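PDB 5TS9: chorismate mutase from Paraburkholderia phymatum, which probably catalyses the rearrangement of chorismate to prephenate, the single step of prephenate biosynthesis. Local coordinates for residues Asn72-Ser75 with Asp76-Glu79; Leu157-Ala160 with Ala161-Ala165; Ser105-Gly108 with Val109-Ile113; Ala29-Val32 with Ala33-Lys36; Ala135-His138 with Ala139-Ser143. All blocks are in the same frame, centred on the assembly; numbering follows the deposited sequence.

Contact 1: residues Asn72-Ser75 with Asp76-Glu79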
loop_
_atom_site.group_PDB
_atom_site.type_symbol
_atom_site.label_atom_id
_atom_site.label_comp_id
_atom_site.label_asym_id
_atom_site.label_seq_id
_atom_site.Cartn_x
_atom_site.Cartn_y
_atom_site.Cartn_z
ATOM N N ASN A 72 -13.098 3.101 6.407
ATOM C CA ASN A 72 -11.936 3.743 5.801
ATOM C C ASN A 72 -10.671 3.430 6.584
ATOM O O ASN A 72 -9.625 3.113 5.996
ATOM C CB ASN A 72 -12.142 5.255 5.732
ATOM C CG ASN A 72 -13.226 5.649 4.735
ATOM O OD1 ASN A 72 -13.628 4.850 3.886
ATOM N ND2 ASN A 72 -13.686 6.887 4.827
ATOM N N ILE A 73 -10.744 3.561 7.912
ATOM C CA ILE A 73 -9.572 3.350 8.761
ATOM C C ILE A 73 -9.080 1.912 8.645
ATOM O O ILE A 73 -7.873 1.659 8.528
ATOM C CB ILE A 73 -9.890 3.713 10.226
ATOM C CG1 ILE A 73 -10.079 5.237 10.402
ATOM C CG2 ILE A 73 -8.793 3.184 11.168
ATOM C CD1 ILE A 73 -8.787 6.041 10.286
ATOM N N PHE A 74 -9.994 0.949 8.696
ATOM C CA PHE A 74 -9.522 -0.425 8.692
ATOM C C PHE A 74 -9.216 -0.927 7.288
ATOM O O PHE A 74 -8.348 -1.794 7.144
ATOM C CB PHE A 74 -10.504 -1.313 9.450
ATOM C CG PHE A 74 -10.323 -1.210 10.944
ATOM C CD1 PHE A 74 -10.894 -0.154 11.649
ATOM C CD2 PHE A 74 -9.516 -2.112 11.625
ATOM C CE1 PHE A 74 -10.700 -0.021 13.022
ATOM C CE2 PHE A 74 -9.311 -1.997 12.986
ATOM C CZ PHE A 74 -9.903 -0.939 13.695
ATOM N N SER A 75 -9.868 -0.394 6.246
ATOM C CA SER A 75 -9.352 -0.641 4.895
ATOM C C SER A 75 -7.917 -0.162 4.789
ATOM O O SER A 75 -7.057 -0.865 4.252
ATOM C CB SER A 75 -10.200 0.054 3.827
ATOM O OG SER A 75 -11.584 -0.233 3.977
ATOM N N ASP A 76 -7.631 1.018 5.341
ATOM C CA ASP A 76 -6.253 1.504 5.360
ATOM C C ASP A 76 -5.335 0.563 6.130
ATOM O O ASP A 76 -4.200 0.333 5.711
ATOM C CB ASP A 76 -6.202 2.919 5.951
ATOM C CG ASP A 76 -6.790 3.968 5.000
ATOM O OD1 ASP A 76 -6.846 3.699 3.760
ATOM O OD2 ASP A 76 -7.177 5.058 5.485
ATOM N N GLN A 77 -5.807 0.019 7.257
ATOM C CA GLN A 77 -4.987 -0.908 8.038
ATOM C C GLN A 77 -4.675 -2.172 7.261
ATOM O O GLN A 77 -3.552 -2.693 7.345
ATOM C CB GLN A 77 -5.682 -1.306 9.348
ATOM C CG GLN A 77 -6.024 -0.178 10.300
ATOM C CD GLN A 77 -4.926 0.855 10.429
ATOM O OE1 GLN A 77 -3.890 0.610 11.050
ATOM N NE2 GLN A 77 -5.162 2.040 9.875
ATOM N N VAL A 78 -5.663 -2.722 6.546
ATOM C CA VAL A 78 -5.379 -3.981 5.866
ATOM C C VAL A 78 -4.487 -3.747 4.648
ATOM O O VAL A 78 -3.619 -4.569 4.359
ATOM C CB VAL A 78 -6.675 -4.728 5.505
ATOM C CG1 VAL A 78 -7.456 -5.048 6.760
ATOM C CG2 VAL A 78 -7.515 -3.914 4.566
ATOM N N GLU A 79 -4.617 -2.608 3.966
ATOM C CA GLU A 79 -3.725 -2.318 2.839
ATOM C C GLU A 79 -2.294 -2.081 3.305
ATOM O O GLU A 79 -1.344 -2.484 2.632
ATOM C CB GLU A 79 -4.223 -1.101 2.051
ATOM C CG GLU A 79 -5.549 -1.312 1.350
ATOM C CD GLU A 79 -5.482 -2.397 0.302
ATOM O OE1 GLU A 79 -4.438 -2.513 -0.374
ATOM O OE2 GLU A 79 -6.466 -3.138 0.150
HETATM O O HOH W 1 -8.388 -2.768 1.821
#

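Contact 2: residues Leu157-Ala160 with Ala161-Ala165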
loop_
_atom_site.group_PDB
_atom_site.type_symbol
_atom_site.label_atom_id
_atom_site.label_comp_id
_atom_site.label_asym_id
_atom_site.label_seq_id
_atom_site.Cartn_x
_atom_site.Cartn_y
_atom_site.Cartn_z
ATOM N N LEU A 157 10.729 0.337 5.217
ATOM C CA LEU A 157 9.521 -0.340 4.745
ATOM C C LEU A 157 8.364 -0.155 5.720
ATOM O O LEU A 157 7.236 0.158 5.317
ATOM C CB LEU A 157 9.789 -1.838 4.553
ATOM C CG LEU A 157 8.561 -2.746 4.357
ATOM C CD1 LEU A 157 7.767 -2.395 3.076
ATOM C CD2 LEU A 157 8.946 -4.255 4.329
ATOM N N HIS A 158 8.619 -0.396 7.005
ATOM C CA HIS A 158 7.541 -0.321 7.988
ATOM C C HIS A 158 7.091 1.116 8.226
ATOM O O HIS A 158 5.900 1.354 8.456
ATOM C CB HIS A 158 7.978 -0.970 9.288
ATOM C CG HIS A 158 8.030 -2.463 9.217
ATOM N ND1 HIS A 158 9.084 -3.148 8.643
ATOM C CD2 HIS A 158 7.146 -3.404 9.627
ATOM C CE1 HIS A 158 8.851 -4.449 8.717
ATOM N NE2 HIS A 158 7.682 -4.631 9.310
ATOM N N ARG A 159 8.006 2.084 8.163
ATOM C CA ARG A 159 7.566 3.474 8.289
ATOM C C ARG A 159 6.721 3.885 7.090
ATOM O O ARG A 159 5.692 4.564 7.243
ATOM C CB ARG A 159 8.769 4.405 8.455
ATOM C CG ARG A 159 8.373 5.856 8.783
ATOM C CD ARG A 159 9.606 6.751 9.017
ATOM N NE ARG A 159 9.971 7.444 7.787
ATOM C CZ ARG A 159 11.035 7.153 7.043
ATOM N NH1 ARG A 159 11.863 6.187 7.414
ATOM N NH2 ARG A 159 11.280 7.839 5.931
ATOM N N ALA A 160 7.136 3.479 5.886
ATOM C CA ALA A 160 6.342 3.772 4.695
ATOM C C ALA A 160 4.932 3.219 4.836
ATOM O O ALA A 160 3.950 3.907 4.530
ATOM C CB ALA A 160 7.019 3.199 3.449
ATOM N N ALA A 161 4.810 1.990 5.329
ATOM C CA ALA A 161 3.500 1.385 5.484
ATOM C C ALA A 161 2.760 1.948 6.691
ATOM O O ALA A 161 1.520 1.965 6.701
ATOM C CB ALA A 161 3.639 -0.146 5.576
ATOM N N LEU A 162 3.480 2.438 7.710
ATOM C CA LEU A 162 2.787 3.184 8.759
ATOM C C LEU A 162 2.172 4.465 8.186
ATOM O O LEU A 162 1.029 4.810 8.507
ATOM C CB LEU A 162 3.743 3.503 9.921
ATOM C CG LEU A 162 3.106 4.111 11.188
ATOM C CD1 LEU A 162 1.856 3.360 11.583
ATOM C CD2 LEU A 162 4.083 4.117 12.348
ATOM N N ASP A 163 2.895 5.154 7.299
ATOM C CA ASP A 163 2.323 6.323 6.617
ATOM C C ASP A 163 1.077 5.951 5.809
ATOM O O ASP A 163 0.156 6.763 5.672
ATOM C CB ASP A 163 3.350 6.959 5.676
ATOM C CG ASP A 163 4.442 7.786 6.407
ATOM O OD1 ASP A 163 4.173 8.442 7.444
ATOM O OD2 ASP A 163 5.577 7.803 5.892
ATOM N N ARG A 164 1.036 4.738 5.249
ATOM C CA ARG A 164 -0.169 4.276 4.567
ATOM C C ARG A 164 -1.295 4.038 5.565
ATOM O O ARG A 164 -2.460 4.363 5.295
ATOM C CB ARG A 164 0.139 2.989 3.778
ATOM C CG ARG A 164 -1.075 2.349 3.068
ATOM C CD ARG A 164 -1.519 3.214 1.878
ATOM N NE ARG A 164 -2.686 2.699 1.160
ATOM C CZ ARG A 164 -3.938 2.876 1.567
ATOM N NH1 ARG A 164 -4.176 3.530 2.705
ATOM N NH2 ARG A 164 -4.950 2.386 0.851
ATOM N N ALA A 165 -0.967 3.493 6.740
ATOM C CA ALA A 165 -2.017 3.141 7.697
ATOM C C ALA A 165 -2.704 4.367 8.295
ATOM O O ALA A 165 -3.908 4.321 8.564
ATOM C CB ALA A 165 -1.443 2.264 8.810
#

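Contact 3: residues Ser105-Gly108 with Val109-Ile113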
loop_
_atom_site.group_PDB
_atom_site.type_symbol
_atom_site.label_atom_id
_atom_site.label_comp_id
_atom_site.label_asym_id
_atom_site.label_seq_id
_atom_site.Cartn_x
_atom_site.Cartn_y
_atom_site.Cartn_z
ATOM N N SER A 105 1.220 -18.839 16.208
ATOM C CA SER A 105 -0.023 -19.354 15.635
ATOM C C SER A 105 -0.913 -18.214 15.136
ATOM O O SER A 105 -1.193 -17.269 15.876
ATOM C CB SER A 105 -0.771 -20.168 16.678
ATOM O OG SER A 105 -2.111 -20.366 16.268
ATOM N N LEU A 106 -1.367 -18.309 13.881
ATOM C CA LEU A 106 -2.230 -17.258 13.344
ATOM C C LEU A 106 -3.547 -17.180 14.110
ATOM O O LEU A 106 -3.998 -16.094 14.476
ATOM C CB LEU A 106 -2.508 -17.475 11.859
ATOM C CG LEU A 106 -1.369 -17.346 10.856
ATOM C CD1 LEU A 106 -1.936 -17.191 9.441
ATOM C CD2 LEU A 106 -0.436 -16.192 11.217
ATOM N N ALA A 107 -4.183 -18.326 14.361
ATOM C CA ALA A 107 -5.462 -18.315 15.061
ATOM C C ALA A 107 -5.291 -18.150 16.564
ATOM O O ALA A 107 -6.148 -17.539 17.215
ATOM C CB ALA A 107 -6.240 -19.598 14.771
ATOM N N GLY A 108 -4.211 -18.694 17.126
ATOM C CA GLY A 108 -4.032 -18.724 18.566
ATOM C C GLY A 108 -3.366 -17.478 19.117
ATOM O O GLY A 108 -3.632 -17.073 20.249
ATOM N N VAL A 109 -2.502 -16.843 18.337
ATOM C CA VAL A 109 -1.725 -15.708 18.816
ATOM C C VAL A 109 -2.031 -14.438 18.024
ATOM O O VAL A 109 -2.383 -13.404 18.603
ATOM C CB VAL A 109 -0.215 -16.025 18.818
ATOM C CG1 VAL A 109 0.597 -14.800 19.187
ATOM C CG2 VAL A 109 0.071 -17.162 19.815
ATOM N N ILE A 110 -1.951 -14.505 16.691
ATOM C CA ILE A 110 -2.087 -13.274 15.904
ATOM C C ILE A 110 -3.529 -12.766 15.914
ATOM O O ILE A 110 -3.772 -11.564 16.053
ATOM C CB ILE A 110 -1.562 -13.487 14.472
ATOM C CG1 ILE A 110 -0.061 -13.770 14.506
ATOM C CG2 ILE A 110 -1.840 -12.267 13.596
ATOM C CD1 ILE A 110 0.731 -12.652 15.093
ATOM N N ARG A 111 -4.505 -13.660 15.757
ATOM C CA ARG A 111 -5.905 -13.232 15.777
ATOM C C ARG A 111 -6.299 -12.513 17.067
ATOM O O ARG A 111 -6.892 -11.423 16.976
ATOM C CB ARG A 111 -6.821 -14.431 15.504
ATOM C CG ARG A 111 -8.306 -14.142 15.707
ATOM C CD ARG A 111 -9.095 -15.456 15.778
ATOM N NE ARG A 111 -8.938 -16.226 14.547
ATOM C CZ ARG A 111 -9.339 -17.486 14.376
ATOM N NH1 ARG A 111 -9.933 -18.156 15.366
ATOM N NH2 ARG A 111 -9.136 -18.075 13.202
ATOM N N PRO A 112 -6.017 -13.023 18.273
ATOM C CA PRO A 112 -6.359 -12.228 19.469
ATOM C C PRO A 112 -5.649 -10.874 19.516
ATOM O O PRO A 112 -6.238 -9.887 19.986
ATOM C CB PRO A 112 -5.938 -13.136 20.632
ATOM C CG PRO A 112 -5.960 -14.527 20.048
ATOM C CD PRO A 112 -5.505 -14.360 18.633
ATOM N N ILE A 113 -4.410 -10.792 19.024
ATOM C CA ILE A 113 -3.716 -9.506 18.985
ATOM C C ILE A 113 -4.473 -8.522 18.100
ATOM O O ILE A 113 -4.666 -7.350 18.462
ATOM C CB ILE A 113 -2.263 -9.693 18.511
ATOM C CG1 ILE A 113 -1.373 -10.071 19.706
ATOM C CG2 ILE A 113 -1.754 -8.434 17.813
ATOM C CD1 ILE A 113 -0.222 -11.005 19.380
#

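Contact 4: residues Ala29-Val32 with Ala33-Lys36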
loop_
_atom_site.group_PDB
_atom_site.type_symbol
_atom_site.label_atom_id
_atom_site.label_comp_id
_atom_site.label_asym_id
_atom_site.label_seq_id
_atom_site.Cartn_x
_atom_site.Cartn_y
_atom_site.Cartn_z
ATOM N N ALA A 29 2.124 -8.073 10.392
ATOM C CA ALA A 29 2.444 -8.435 9.006
ATOM C C ALA A 29 3.700 -9.306 8.910
ATOM O O ALA A 29 3.773 -10.219 8.073
ATOM C CB ALA A 29 2.618 -7.173 8.157
ATOM N N ASP A 30 4.705 -9.034 9.749
ATOM C CA ASP A 30 5.921 -9.844 9.713
ATOM C C ASP A 30 5.608 -11.306 9.990
ATOM O O ASP A 30 6.111 -12.196 9.299
ATOM C CB ASP A 30 6.944 -9.330 10.724
ATOM C CG ASP A 30 7.327 -7.889 10.480
ATOM O OD1 ASP A 30 6.495 -7.139 9.931
ATOM O OD2 ASP A 30 8.460 -7.504 10.839
ATOM N N GLN A 31 4.756 -11.578 10.983
ATOM C CA GLN A 31 4.455 -12.973 11.283
ATOM C C GLN A 31 3.445 -13.563 10.304
ATOM O O GLN A 31 3.469 -14.776 10.069
ATOM C CB GLN A 31 3.948 -13.115 12.720
ATOM C CG GLN A 31 5.051 -13.156 13.784
ATOM C CD GLN A 31 5.685 -14.533 13.889
ATOM O OE1 GLN A 31 5.080 -15.539 13.501
ATOM N NE2 GLN A 31 6.892 -14.591 14.427
ATOM N N VAL A 32 2.533 -12.761 9.747
ATOM C CA VAL A 32 1.636 -13.337 8.742
ATOM C C VAL A 32 2.417 -13.684 7.466
ATOM O O VAL A 32 2.193 -14.736 6.850
ATOM C CB VAL A 32 0.457 -12.389 8.471
ATOM C CG1 VAL A 32 -0.298 -12.841 7.215
ATOM C CG2 VAL A 32 -0.495 -12.345 9.720
ATOM N N ALA A 33 3.372 -12.834 7.085
ATOM C CA ALA A 33 4.247 -13.130 5.947
ATOM C C ALA A 33 4.981 -14.455 6.137
ATOM O O ALA A 33 5.031 -15.279 5.222
ATOM C CB ALA A 33 5.252 -11.994 5.749
ATOM N N LEU A 34 5.563 -14.669 7.318
ATOM C CA LEU A 34 6.244 -15.939 7.608
ATOM C C LEU A 34 5.320 -17.127 7.394
ATOM O O LEU A 34 5.706 -18.137 6.784
ATOM C CB LEU A 34 6.753 -15.942 9.050
ATOM C CG LEU A 34 7.886 -14.996 9.434
ATOM C CD1 LEU A 34 8.119 -15.037 10.961
ATOM C CD2 LEU A 34 9.164 -15.349 8.652
ATOM N N SER A 35 4.101 -17.038 7.927
ATOM C CA SER A 35 3.161 -18.139 7.791
ATOM C C SER A 35 2.828 -18.395 6.331
ATOM O O SER A 35 2.729 -19.548 5.896
ATOM C CB SER A 35 1.891 -17.836 8.579
ATOM O OG SER A 35 0.896 -18.807 8.284
ATOM N N LYS A 36 2.630 -17.330 5.557
ATOM C CA LYS A 36 2.304 -17.498 4.148
ATOM C C LYS A 36 3.515 -17.974 3.352
ATOM O O LYS A 36 3.354 -18.683 2.359
ATOM C CB LYS A 36 1.742 -16.194 3.587
ATOM C CG LYS A 36 0.324 -15.936 4.109
ATOM C CD LYS A 36 -0.263 -14.651 3.583
ATOM C CE LYS A 36 -1.692 -14.445 4.124
ATOM N NZ LYS A 36 -2.055 -12.969 4.047
#

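Contact 5: residues Ala135-His138 with Ala139-Ser143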
loop_
_atom_site.group_PDB
_atom_site.type_symbol
_atom_site.label_atom_id
_atom_site.label_comp_id
_atom_site.label_asym_id
_atom_site.label_seq_id
_atom_site.Cartn_x
_atom_site.Cartn_y
_atom_site.Cartn_z
ATOM N N ALA A 135 -6.394 22.175 11.721
ATOM C CA ALA A 135 -5.726 22.610 10.492
ATOM C C ALA A 135 -4.379 21.924 10.292
ATOM O O ALA A 135 -4.036 21.544 9.169
ATOM C CB ALA A 135 -5.549 24.132 10.491
ATOM N N ASP A 136 -3.588 21.778 11.355
ATOM C CA ASP A 136 -2.300 21.114 11.181
ATOM C C ASP A 136 -2.369 19.621 11.487
ATOM O O ASP A 136 -1.382 19.023 11.914
ATOM C CB ASP A 136 -1.217 21.801 12.013
ATOM C CG ASP A 136 -1.619 21.995 13.440
ATOM O OD1 ASP A 136 -2.682 21.479 13.835
ATOM O OD2 ASP A 136 -0.873 22.676 14.165
ATOM N N CYS A 137 -3.507 18.994 11.213
ATOM C CA CYS A 137 -3.611 17.562 11.491
ATOM C C CYS A 137 -2.589 16.752 10.695
ATOM O O CYS A 137 -1.981 15.811 11.228
ATOM C CB CYS A 137 -5.031 17.073 11.213
ATOM S SG CYS A 137 -5.228 15.317 11.549
ATOM N N HIS A 138 -2.399 17.072 9.410
ATOM C CA HIS A 138 -1.467 16.286 8.598
ATOM C C HIS A 138 -0.058 16.333 9.177
ATOM O O HIS A 138 0.609 15.297 9.303
ATOM C CB HIS A 138 -1.445 16.781 7.154
ATOM C CG HIS A 138 -2.638 16.384 6.349
ATOM N ND1 HIS A 138 -3.028 15.075 6.186
ATOM C CD2 HIS A 138 -3.503 17.128 5.622
ATOM C CE1 HIS A 138 -4.097 15.028 5.412
ATOM N NE2 HIS A 138 -4.406 16.261 5.059
ATOM N N ALA A 139 0.416 17.534 9.513
ATOM C CA ALA A 139 1.749 17.687 10.090
ATOM C C ALA A 139 1.886 16.912 11.395
ATOM O O ALA A 139 2.918 16.278 11.644
ATOM C CB ALA A 139 2.057 19.174 10.323
ATOM N N LEU A 140 0.865 16.968 12.254
ATOM C CA LEU A 140 0.949 16.306 13.552
ATOM C C LEU A 140 1.026 14.794 13.380
ATOM O O LEU A 140 1.888 14.126 13.969
ATOM C CB LEU A 140 -0.260 16.707 14.403
ATOM C CG LEU A 140 -0.338 18.214 14.701
ATOM C CD1 LEU A 140 -1.664 18.596 15.352
ATOM C CD2 LEU A 140 0.826 18.617 15.570
ATOM N N VAL A 141 0.158 14.248 12.525
ATOM C CA VAL A 141 0.163 12.812 12.252
ATOM C C VAL A 141 1.508 12.386 11.669
ATOM O O VAL A 141 2.121 11.417 12.133
ATOM C CB VAL A 141 -1.024 12.460 11.338
ATOM C CG1 VAL A 141 -0.931 11.036 10.833
ATOM C CG2 VAL A 141 -2.332 12.640 12.123
ATOM N N ALA A 142 2.017 13.136 10.680
ATOM C CA ALA A 142 3.331 12.802 10.114
ATOM C C ALA A 142 4.417 12.825 11.188
ATOM O O ALA A 142 5.297 11.956 11.207
ATOM C CB ALA A 142 3.697 13.758 8.972
ATOM N N SER A 143 4.362 13.800 12.102
ATOM C CA SER A 143 5.341 13.837 13.188
ATOM C C SER A 143 5.183 12.640 14.118
ATOM O O SER A 143 6.179 12.034 14.527
ATOM C CB SER A 143 5.225 15.143 13.973
ATOM O OG SER A 143 5.706 16.225 13.208
#

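Contact 1: residues Asn72-Ser75 with Asp76-Glu79
Gln77 turns back along its own helix, and two of its nitrogens grip the carbonyl oxygen of Ile73. The backbone bond, Gln77 N to Ile73 O, is 2.9 Å long; the amide NE2 of Gln77 adds a second to Ile73 O at 3.1 Å. The two donors come from opposite faces of the carbonyl plane, and Ile73 O lies almost in the plane of the Gln77 amide, 3° out of it. A bend at chi2 (-42°) folds the side chain back for this. NE2 also donates to Ala165 O on helix 156-165, which fixes the rotation of the amide.

Backbone bonds of the ordinary i to i+4 kind carry the rest of the turn, such as Asp76 N to Asn72 O at 3.0 Å. Both segments belong to helix 67-95, the long helix of this all-helical chorismate mutase type II fold, and the turn is largely buried among helices 16-39, 46-59 and 106-128.

Side-chain contacts are looser. Ile73 and Gln77 run side by side, CG2 of Ile73 4.0 Å from NE2 of Gln77, while CG of Gln77 meets CD2 of Phe74 obliquely at 4.2 Å.

The acidic groups find their partners on other turns. Asp76 pairs with Arg164 through OD1 and with Arg168 through OD2; each carboxylate oxygen has its own arginine, which limits how the group can turn. Glu79, in the conformer described here, pairs with Lys82 and with Arg164 of the second subunit; a water donates to its OE2 at 2.6 Å and weakly to Ser75 O.

Contact 2: residues Leu157-Ala160 with Ala161-Ala165
Asp163 sets its carboxylate beside the helix turn that begins at Arg159, and the two residues are joined through the backbone: Asp163 N donates to Arg159 O at 2.9 Å. The tight part of the contact is this main-chain ladder. Leu162 N reaches His158 O at 2.8 Å, Ala161 N reaches Leu157 O at 3.0 Å, and Arg164 N closes the series on Ala160 O. The first carbons of the side chains sit close against it, with CB of Ala161 3.6 Å from Leu157 O and CB of Leu162 3.4 Å from His158 O.

The side chains of Arg159 and Asp163 are much more loosely related. Arg159 runs out straight through its first two torsions (chi1 -172°, chi2 177°), carrying its guanidinium away from the carboxylate, and NE of Arg159 remains 4.8 Å from OD2 of Asp163. Opposite charges are thus near each other without a direct bond. Both are taken up instead by the second subunit, where Arg159 meets Asn91 and Asp163 meets Asn90 and Arg94. Arg159 is the partly exposed member; its neighbours here are buried. The nearby Arg94 of the second subunit would probably favour the charged form of Asp163.

Helix 156-165 is therefore a dimer-interface element, with Leu157 and Ala160 packing on Ala160 and Leu157 of the second subunit. Within its own chain, Leu162 lies on helices 137-151 and 16-39, Ala161 touches helices 16-39 and 67-95, and Arg164 touches Glu83 on helix 67-95.

Contact 3: residues Ser105-Gly108 with Val109-Ile113
A serine N-cap starts helix 106-128, where Ser105 and Val109 meet across the first turn of this all-helical fold. Ser105 OG, anti to its own backbone nitrogen (chi1 164°), swings round to accept from Gly108 N at 2.8 Å, so an amide of the first turn is satisfied by a side chain. The carbonyl of Ser105 is shared: Val109 N donates at 2.8 Å from above the carbonyl plane, while Ile110 N lies in that plane at 3.0 Å. Next, Arg111 N binds Leu106 O at 2.8 Å, nearly along the C=O axis. Bonds from Ile110 to Ser105 and from Arg111 to Leu106 each span five residues, the mark of a wider, pi-type turn, and they precede a kink at Pro112, whose nitrogen carries no hydrogen to donate.

On the inner side Leu106 and Ile110 lie alongside each other, CD2 of Leu106 4.1 Å from CG1 of Ile110, and both pack on helix 16-39. The outer side is exposed. Pro112 CG rests 3.5 Å from Gly108 O, and Arg111, bent at chi3 (-60°), folds its guanidinium back over the preceding turn. The methyl of Ala107 covers one face of that group, offset toward its rim, with CB of Ala107 3.6 Å from NH2 of Arg111.

Contact 4: residues Ala29-Val32 with Ala33-Lys36
Ala33 N donates to Ala29 O at 2.8 Å, the shortest of four backbone bonds that build this turn of helix 16-39. Lys36 N follows with a bond to Val32 O at 2.9 Å. The middle two are longer: Leu34 N to Asp30 O and Ser35 N to Gln31 O are each 3.2 Å. The turn starts at a kink, since the amides of Ala29 and Asp30 lack a bond to the turn before.

Lys36 and Val32 run alongside one another. Beyond CG the lysine chain is fully extended (chi2 180°, chi3 179°), so its methylenes pass over the CG1 branch of Val32: CE of Lys36 comes to 3.8 Å from CG1 of Val32, and NZ to 3.6 Å. The ammonium end is then held by Gln85 and by the carbonyl of Val43. On another side of the helix Gln31 crosses Leu34. Its amide, turned by a bend at chi2 (-80°), brings NE2 to 3.7 Å from CD1 of Leu34. Both polar ends of that amide are used, OE1 by the backbone N of Gln104 and NE2 by the carbonyl of Pro102.

This turn lies in the part of the chain assigned to the chorismate mutase type II family, between helices 67-95 and 106-128. Val32 touches Gln85 on the first and Leu106 and Ile110 on the second. The chemistry is that of amphipathic side chains: Gln31 and Lys36 lend their aliphatic or flat parts to apolar neighbours, while their polar ends tie the helix to the loop at Pro102 and Gln104, to helix 67-95 and to the chain just beyond the helix.

Contact 5: residues Ala135-His138 with Ala139-Ser143
Helix 137-151 opens with three backbone bonds, Leu140 N to Asp136 O at 3.1 Å, Val141 N to Cys137 O at 2.9 Å and Ala142 N to His138 O at 2.9 Å, all close to straight. Asp136 stands at the N-cap position, but its side chain makes no capping bond. With CG between the backbone N and the carbonyl carbon (chi1 50°) in one of its two conformers, its carboxylate lies across Leu140 instead, OD1 of Asp136 3.4 Å from CD1 of Leu140.

Cys137 places its sulfur against the next turn: SG of Cys137 is 4.0 Å from CG2 of Val141, an apolar contact. That sulfur is joined in a disulfide to Cys170, and Val141 also packs on Cys170, so the bridge is flanked by a valine methyl. One turn on, Ala139 O accepts from N of Ser143 and, in one conformer of that serine, from its OG as well, approached from opposite faces of its plane.

Ala142 O takes a hydrogen bond from Arg94 of the second subunit. The covalent bridge ties the start of this helix to the C-terminal segment, and a disulfide fits a protein carrying a signal sequence, consistent with export from the cytoplasm.

All five contacts are local turns of helix or helix starts, joined through the fold by a few direct touches. Contacts 1 and 2, with centres 12 Å apart, meet where OD1 of Asp76 and NH1 of Arg164 form a 2.9 Å salt bridge. Contact 2 reaches contact 4 through NE2 of His158 and OD1 of Asp30, 2.8 Å apart and probably hydrogen-bonded. Contacts 3 and 4 pack directly, Leu106 and Ile110 on Val32, centres again 12 Å apart. Contact 5 stands farthest out, its centre 33 Å from that of contact 3; like contacts 1 and 2, it touches the second subunit.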